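Local coordinates for protein shikimate dehydrogenase (NADP(+)) (Thermotoga maritima, PDB 3U62) that probably catalyses the reversible NADPH-linked reduction of 3-dehydroshikimate to shikimate, a step towards chorismate and the aromatic amino acids, at residues I154-L157 with D158-D161; P184-D187 with D188-K191; F202-P205 with L206-K209. All blocks are in the same frame, centred on the assembly; numbering follows the deposited sequence.

Interaction 1. Residues I154-L157 with D158-D161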
loop_
_atom_site.group_PDB
_atom_site.type_symbol
_atom_site.label_atom_id
_atom_site.label_comp_id
_atom_site.label_asym_id
_atom_site.label_seq_id
_atom_site.Cartn_x
_atom_site.Cartn_y
_atom_site.Cartn_z
ATOM N N ILE A 154 6.725 12.522 -14.683
ATOM C CA ILE A 154 6.207 13.138 -13.461
ATOM C C ILE A 154 5.452 14.435 -13.762
ATOM O O ILE A 154 5.951 15.312 -14.470
ATOM C CB ILE A 154 7.332 13.369 -12.411
ATOM C CG1 ILE A 154 8.054 12.050 -12.098
ATOM C CG2 ILE A 154 6.755 13.960 -11.116
ATOM C CD1 ILE A 154 9.418 12.210 -11.446
ATOM N N PHE A 155 4.241 14.529 -13.213
ATOM C CA PHE A 155 3.352 15.668 -13.417
ATOM C C PHE A 155 2.835 16.179 -12.074
ATOM O O PHE A 155 2.842 15.446 -11.082
ATOM C CB PHE A 155 2.168 15.265 -14.305
ATOM C CG PHE A 155 2.570 14.696 -15.637
ATOM C CD1 PHE A 155 2.635 13.319 -15.828
ATOM C CD2 PHE A 155 2.882 15.536 -16.702
ATOM C CE1 PHE A 155 3.009 12.786 -17.059
ATOM C CE2 PHE A 155 3.256 15.014 -17.937
ATOM C CZ PHE A 155 3.319 13.635 -18.117
ATOM N N SER A 156 2.394 17.433 -12.045
ATOM C CA SER A 156 1.788 18.011 -10.845
ATOM C C SER A 156 0.286 17.728 -10.810
ATOM O O SER A 156 -0.310 17.389 -11.836
ATOM C CB SER A 156 2.077 19.511 -10.761
ATOM O OG SER A 156 1.821 20.153 -12.000
ATOM N N LEU A 157 -0.322 17.875 -9.633
ATOM C CA LEU A 157 -1.723 17.490 -9.422
ATOM C C LEU A 157 -2.729 18.291 -10.256
ATOM O O LEU A 157 -3.826 17.797 -10.546
ATOM C CB LEU A 157 -2.089 17.547 -7.932
ATOM C CG LEU A 157 -3.313 16.753 -7.464
ATOM C CD1 LEU A 157 -3.052 15.250 -7.453
ATOM C CD2 LEU A 157 -3.773 17.227 -6.093
ATOM N N ASP A 158 -2.359 19.513 -10.643
ATOM C CA ASP A 158 -3.212 20.321 -11.526
ATOM C C ASP A 158 -3.316 19.721 -12.932
ATOM O O ASP A 158 -4.230 20.054 -13.689
ATOM C CB ASP A 158 -2.702 21.762 -11.607
ATOM C CG ASP A 158 -1.259 21.846 -12.060
ATOM O OD1 ASP A 158 -0.372 21.437 -11.285
ATOM O OD2 ASP A 158 -1.013 22.332 -13.183
ATOM N N GLN A 159 -2.377 18.837 -13.266
ATOM C CA GLN A 159 -2.356 18.182 -14.572
ATOM C C GLN A 159 -3.098 16.846 -14.565
ATOM O O GLN A 159 -3.241 16.214 -15.616
ATOM C CB GLN A 159 -0.912 17.971 -15.042
ATOM C CG GLN A 159 -0.111 19.252 -15.211
ATOM C CD GLN A 159 1.327 18.987 -15.608
ATOM O OE1 GLN A 159 2.137 18.540 -14.796
ATOM N NE2 GLN A 159 1.654 19.276 -16.862
ATOM N N LEU A 160 -3.575 16.425 -13.391
ATOM C CA LEU A 160 -4.212 15.111 -13.234
ATOM C C LEU A 160 -5.349 14.872 -14.225
ATOM O O LEU A 160 -5.390 13.839 -14.893
ATOM C CB LEU A 160 -4.706 14.892 -11.796
ATOM C CG LEU A 160 -5.346 13.528 -11.492
ATOM C CD1 LEU A 160 -4.319 12.403 -11.621
ATOM C CD2 LEU A 160 -5.953 13.521 -10.098
ATOM N N ASP A 161 -6.259 15.837 -14.314
ATOM C CA ASP A 161 -7.426 15.731 -15.181
ATOM C C ASP A 161 -7.049 15.499 -16.649
ATOM O O ASP A 161 -7.620 14.625 -17.307
ATOM C CB ASP A 161 -8.301 16.978 -15.028
ATOM C CG ASP A 161 -9.655 16.833 -15.693
ATOM O OD1 ASP A 161 -10.214 17.865 -16.119
ATOM O OD2 ASP A 161 -10.166 15.693 -15.794
HETATM O O HOH W 1 -6.294 18.027 -12.298
#
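Phe155 meets Gln159 where an edge strand of the Rossmann-type NADP-binding domain, 153-156, gives way through a 3-10 turn at 157-159 to helix 160-165. The two side chains cross at about a right angle, ring and amide planes 71° apart, and Gln159 OE1 lies at the edge of the Phe155 ring, 3.6 Å from CD2; it comes closer still to Phe155 CB, at 3.3 Å. Along its backbone, Phe155 is hydrogen-bonded to the adjoining strand 135-139. Ser156 comes next and is gripped three times. Ser156 N donates to Gln159 OE1 at 3.0 Å, in the amide carbonyl plane and on a lone pair of that oxygen, while Ser156 O accepts from Gln159 N at 2.9 Å. The Gln159 chain leaves CG extended (chi2 177°) and then turns its amide at chi3, which carries OE1 back over the turn to the end of the strand. The third bond runs from Ser156 OG to Asp158 OD1 at 2.6 Å, meeting the carboxylate on its syn side but 30° out of its plane. Leu157 follows with its side chain leaning off the turn to pack on Val138, Val114 and Pro184, and beside Arg140, a residue predicted to bind NADP(+); its CD1 rests lightly on CD2 of the buried Leu160, which shares Val138, Val114 and Pro184. Leu157 O carries the winding on, accepting from Leu160 N at 3.2 Å, and a water 3.0 Å from Leu157 O links it to Asp161 N.

Interaction 2. Residues P184-D187 with D188-K191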
loop_
_atom_site.group_PDB
_atom_site.type_symbol
_atom_site.label_atom_id
_atom_site.label_comp_id
_atom_site.label_asym_id
_atom_site.label_seq_id
_atom_site.Cartn_x
_atom_site.Cartn_y
_atom_site.Cartn_z
ATOM N N PRO A 184 -8.815 15.897 -8.225
ATOM C CA PRO A 184 -9.178 16.780 -9.338
ATOM C C PRO A 184 -9.155 16.065 -10.694
ATOM O O PRO A 184 -8.245 16.276 -11.503
ATOM C CB PRO A 184 -8.117 17.884 -9.271
ATOM C CG PRO A 184 -6.945 17.242 -8.626
ATOM C CD PRO A 184 -7.493 16.236 -7.659
ATOM N N VAL A 185 -10.157 15.221 -10.924
ATOM C CA VAL A 185 -10.289 14.477 -12.175
ATOM C C VAL A 185 -11.765 14.377 -12.575
ATOM O O VAL A 185 -12.628 14.084 -11.742
ATOM C CB VAL A 185 -9.590 13.079 -12.104
ATOM C CG1 VAL A 185 -10.172 12.208 -10.985
ATOM C CG2 VAL A 185 -9.643 12.359 -13.451
ATOM N N SER A 186 -12.041 14.639 -13.849
ATOM C CA SER A 186 -13.407 14.729 -14.361
ATOM C C SER A 186 -14.004 13.375 -14.727
ATOM O O SER A 186 -13.278 12.393 -14.905
ATOM C CB SER A 186 -13.448 15.647 -15.587
ATOM O OG SER A 186 -12.593 15.146 -16.628
ATOM N N ASP A 187 -15.331 13.341 -14.843
ATOM C CA ASP A 187 -16.050 12.176 -15.358
ATOM C C ASP A 187 -15.566 11.820 -16.759
ATOM O O ASP A 187 -15.358 10.646 -17.069
ATOM C CB ASP A 187 -17.557 12.448 -15.399
ATOM C CG ASP A 187 -18.194 12.462 -14.021
ATOM O OD1 ASP A 187 -17.464 12.380 -13.009
ATOM O OD2 ASP A 187 -19.438 12.555 -13.950
ATOM N N ASP A 188 -15.392 12.845 -17.594
ATOM C CA ASP A 188 -14.909 12.680 -18.966
ATOM C C ASP A 188 -13.560 11.961 -19.023
ATOM O O ASP A 188 -13.342 11.112 -19.889
ATOM C CB ASP A 188 -14.813 14.041 -19.665
ATOM C CG ASP A 188 -14.312 13.932 -21.096
ATOM O OD1 ASP A 188 -13.246 14.511 -21.398
ATOM O OD2 ASP A 188 -14.977 13.264 -21.918
ATOM N N SER A 189 -12.662 12.309 -18.104
ATOM C CA SER A 189 -11.338 11.692 -18.040
ATOM C C SER A 189 -11.383 10.270 -17.477
ATOM O O SER A 189 -10.630 9.399 -17.922
ATOM C CB SER A 189 -10.378 12.558 -17.220
ATOM O OG SER A 189 -10.211 13.839 -17.813
ATOM N N LEU A 190 -12.270 10.042 -16.509
ATOM C CA LEU A 190 -12.397 8.737 -15.860
ATOM C C LEU A 190 -13.138 7.701 -16.700
ATOM O O LEU A 190 -12.810 6.514 -16.646
ATOM C CB LEU A 190 -13.107 8.872 -14.509
ATOM C CG LEU A 190 -12.415 9.591 -13.347
ATOM C CD1 LEU A 190 -13.418 9.892 -12.245
ATOM C CD2 LEU A 190 -11.254 8.772 -12.799
ATOM N N LYS A 191 -14.129 8.152 -17.467
ATOM C CA LYS A 191 -15.125 7.255 -18.077
ATOM C C LYS A 191 -14.562 6.121 -18.931
ATOM O O LYS A 191 -15.103 5.014 -18.926
ATOM C CB LYS A 191 -16.171 8.050 -18.874
ATOM C CG LYS A 191 -15.643 8.703 -20.149
ATOM C CD LYS A 191 -16.721 9.485 -20.874
ATOM C CE LYS A 191 -16.183 10.064 -22.176
ATOM N NZ LYS A 191 -17.188 10.922 -22.867
#
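An N-cap opens the one-turn helix 187-190: Ser186 stands right before the first turn, and its OG accepts from Ser189 N at 3.2 Å. The hydroxyl gets there because OG sits between the backbone N and the carbonyl carbon (chi1 60°), folded back over the start of the helix. Ser186 O takes up the next amide, Leu190 N, at 3.0 Å, and is also approached by Ser189 N in a weak bond. One step on, Lys191 N binds Asp187 O at 2.8 Å. The hydroxyls of Ser186 and Ser189 lie side by side, and both are hydrogen-bonded to OD2 of Asp161 in helix 160-165, so a single carboxylate oxygen ties the cap to the neighbouring helix. On another side of the turn Val185 and Leu190 cross at about a right angle. Val185 CG2 touches Leu190 CG at 3.9 Å and Ser189 CB at 3.8 Å, while Leu190 CG also covers Ser186 O, at 3.3 Å. An alanine in place of Leu190 is likely to open a gap beside the Val185 methyls and to deprive Leu206 and Leu213 of one apolar neighbour. The main partner of Asp188 OD2 is Lys165 of helix 160-165, to which the extended Lys191 chain adds a weak salt bridge, its NZ 3.4 Å from that oxygen. The short helix thus lies between two others: Val185 and Ser189 pack on Val164 of helix 160-165, and Leu190 faces helix 205-213.

Interaction 3. Residues F202-P205 with L206-K209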
loop_
_atom_site.group_PDB
_atom_site.type_symbol
_atom_site.label_atom_id
_atom_site.label_comp_id
_atom_site.label_asym_id
_atom_site.label_seq_id
_atom_site.Cartn_x
_atom_site.Cartn_y
_atom_site.Cartn_z
ATOM N N PHE A 202 -11.405 1.179 1.972
ATOM C CA PHE A 202 -12.859 1.354 1.895
ATOM C C PHE A 202 -13.262 2.237 0.712
ATOM O O PHE A 202 -12.404 2.839 0.061
ATOM C CB PHE A 202 -13.393 1.939 3.214
ATOM C CG PHE A 202 -12.574 3.088 3.757
ATOM C CD1 PHE A 202 -12.791 4.391 3.311
ATOM C CD2 PHE A 202 -11.597 2.870 4.728
ATOM C CE1 PHE A 202 -12.040 5.454 3.812
ATOM C CE2 PHE A 202 -10.840 3.927 5.236
ATOM C CZ PHE A 202 -11.064 5.221 4.777
ATOM N N ASP A 203 -14.568 2.300 0.438
ATOM C CA ASP A 203 -15.104 3.121 -0.650
ATOM C C ASP A 203 -14.669 4.575 -0.534
ATOM O O ASP A 203 -14.822 5.206 0.518
ATOM C CB ASP A 203 -16.635 3.051 -0.692
ATOM C CG ASP A 203 -17.157 1.793 -1.368
ATOM O OD1 ASP A 203 -16.353 0.948 -1.817
ATOM O OD2 ASP A 203 -18.396 1.649 -1.449
ATOM N N THR A 204 -14.107 5.085 -1.622
ATOM C CA THR A 204 -13.731 6.485 -1.734
ATOM C C THR A 204 -14.588 7.122 -2.820
ATOM O O THR A 204 -15.180 6.404 -3.632
ATOM C CB THR A 204 -12.245 6.636 -2.119
ATOM O OG1 THR A 204 -11.993 5.941 -3.348
ATOM C CG2 THR A 204 -11.346 6.069 -1.033
ATOM N N PRO A 205 -14.668 8.468 -2.843
ATOM C CA PRO A 205 -15.362 9.135 -3.944
ATOM C C PRO A 205 -14.878 8.683 -5.329
ATOM O O PRO A 205 -15.694 8.551 -6.243
ATOM C CB PRO A 205 -15.038 10.610 -3.710
ATOM C CG PRO A 205 -14.904 10.717 -2.234
ATOM C CD PRO A 205 -14.245 9.429 -1.806
ATOM N N LEU A 206 -13.572 8.445 -5.470
ATOM C CA LEU A 206 -12.997 7.954 -6.725
ATOM C C LEU A 206 -13.593 6.607 -7.146
ATOM O O LEU A 206 -13.994 6.433 -8.299
ATOM C CB LEU A 206 -11.468 7.851 -6.623
ATOM C CG LEU A 206 -10.698 7.251 -7.808
ATOM C CD1 LEU A 206 -10.792 8.132 -9.052
ATOM C CD2 LEU A 206 -9.245 7.009 -7.434
ATOM N N VAL A 207 -13.645 5.668 -6.201
ATOM C CA VAL A 207 -14.198 4.333 -6.438
ATOM C C VAL A 207 -15.686 4.408 -6.790
ATOM O O VAL A 207 -16.137 3.768 -7.745
ATOM C CB VAL A 207 -13.960 3.402 -5.214
ATOM C CG1 VAL A 207 -14.792 2.129 -5.307
ATOM C CG2 VAL A 207 -12.482 3.059 -5.083
ATOM N N VAL A 208 -16.430 5.199 -6.019
ATOM C CA VAL A 208 -17.864 5.394 -6.236
ATOM C C VAL A 208 -18.146 6.017 -7.609
ATOM O O VAL A 208 -19.072 5.593 -8.306
ATOM C CB VAL A 208 -18.502 6.235 -5.092
ATOM C CG1 VAL A 208 -19.961 6.571 -5.395
ATOM C CG2 VAL A 208 -18.399 5.493 -3.763
ATOM N N LYS A 209 -17.341 7.007 -7.990
ATOM C CA LYS A 209 -17.463 7.656 -9.296
ATOM C C LYS A 209 -17.186 6.671 -10.430
ATOM O O LYS A 209 -17.919 6.642 -11.422
ATOM C CB LYS A 209 -16.502 8.847 -9.395
ATOM C CG LYS A 209 -16.773 9.794 -10.573
ATOM C CD LYS A 209 -17.511 11.052 -10.136
ATOM C CE LYS A 209 -19.027 10.866 -10.135
ATOM N NZ LYS A 209 -19.738 12.091 -9.675
#
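Thr204 and Val207 cross at about a right angle, Thr204 OG1 lying against the Val207 CG2 methyl at 3.4 Å. The same oxygen accepts from Val207 N, a long and weak bond of 3.3 Å, though nearly straight at 163°. OG1 is tucked between its own N and carbonyl carbon (chi1 57°), which brings the hydroxyl to the Val207 amide; its stronger partner is Asp198 OD2, at the end of strand 195-198. This is the N-cap of helix 205-213 in the Rossmann-type domain, and Pro205, in the first turn, fits a place where no backbone N-H is needed for helix bonding. Val208 approaches from another side: CG2 lies 3.3 Å from Thr204 O, which accepts from Val208 N at 3.0 Å. Asp203, before the cap, also stands across Val207, with OD1 4.0 Å from Val207 CG1. Its carboxylate forms salt bridges with two cationic side chains, OD2 with Arg211 and OD1 with Lys220, which probably help to fix it beside the valine methyl. Lys209 N closes the next turn on Pro205 O at 2.9 Å.

The three contacts come one after another along the chain, and each marks the start of a helix in the Rossmann-type NADP-binding domain. Interaction 1 leads from edge strand 153-156 into helix 160-165, while interactions 2 and 3 span loop ends and the first turns of helices 187-190 and 205-213. Interaction 2 is central: its centre is about 13 Å from each of the others, whereas interactions 1 and 3 are about 20 Å apart and do not touch. Helix 187-190 joins them, through the Asp161 carboxylate towards 154-161 and through Leu190 CD2 on Leu206 CD1, 3.8 Å apart, towards 202-209. It bridges helices 160-165 and 205-213, whose Leu160 and Leu206 pack on strands of the parallel sheet.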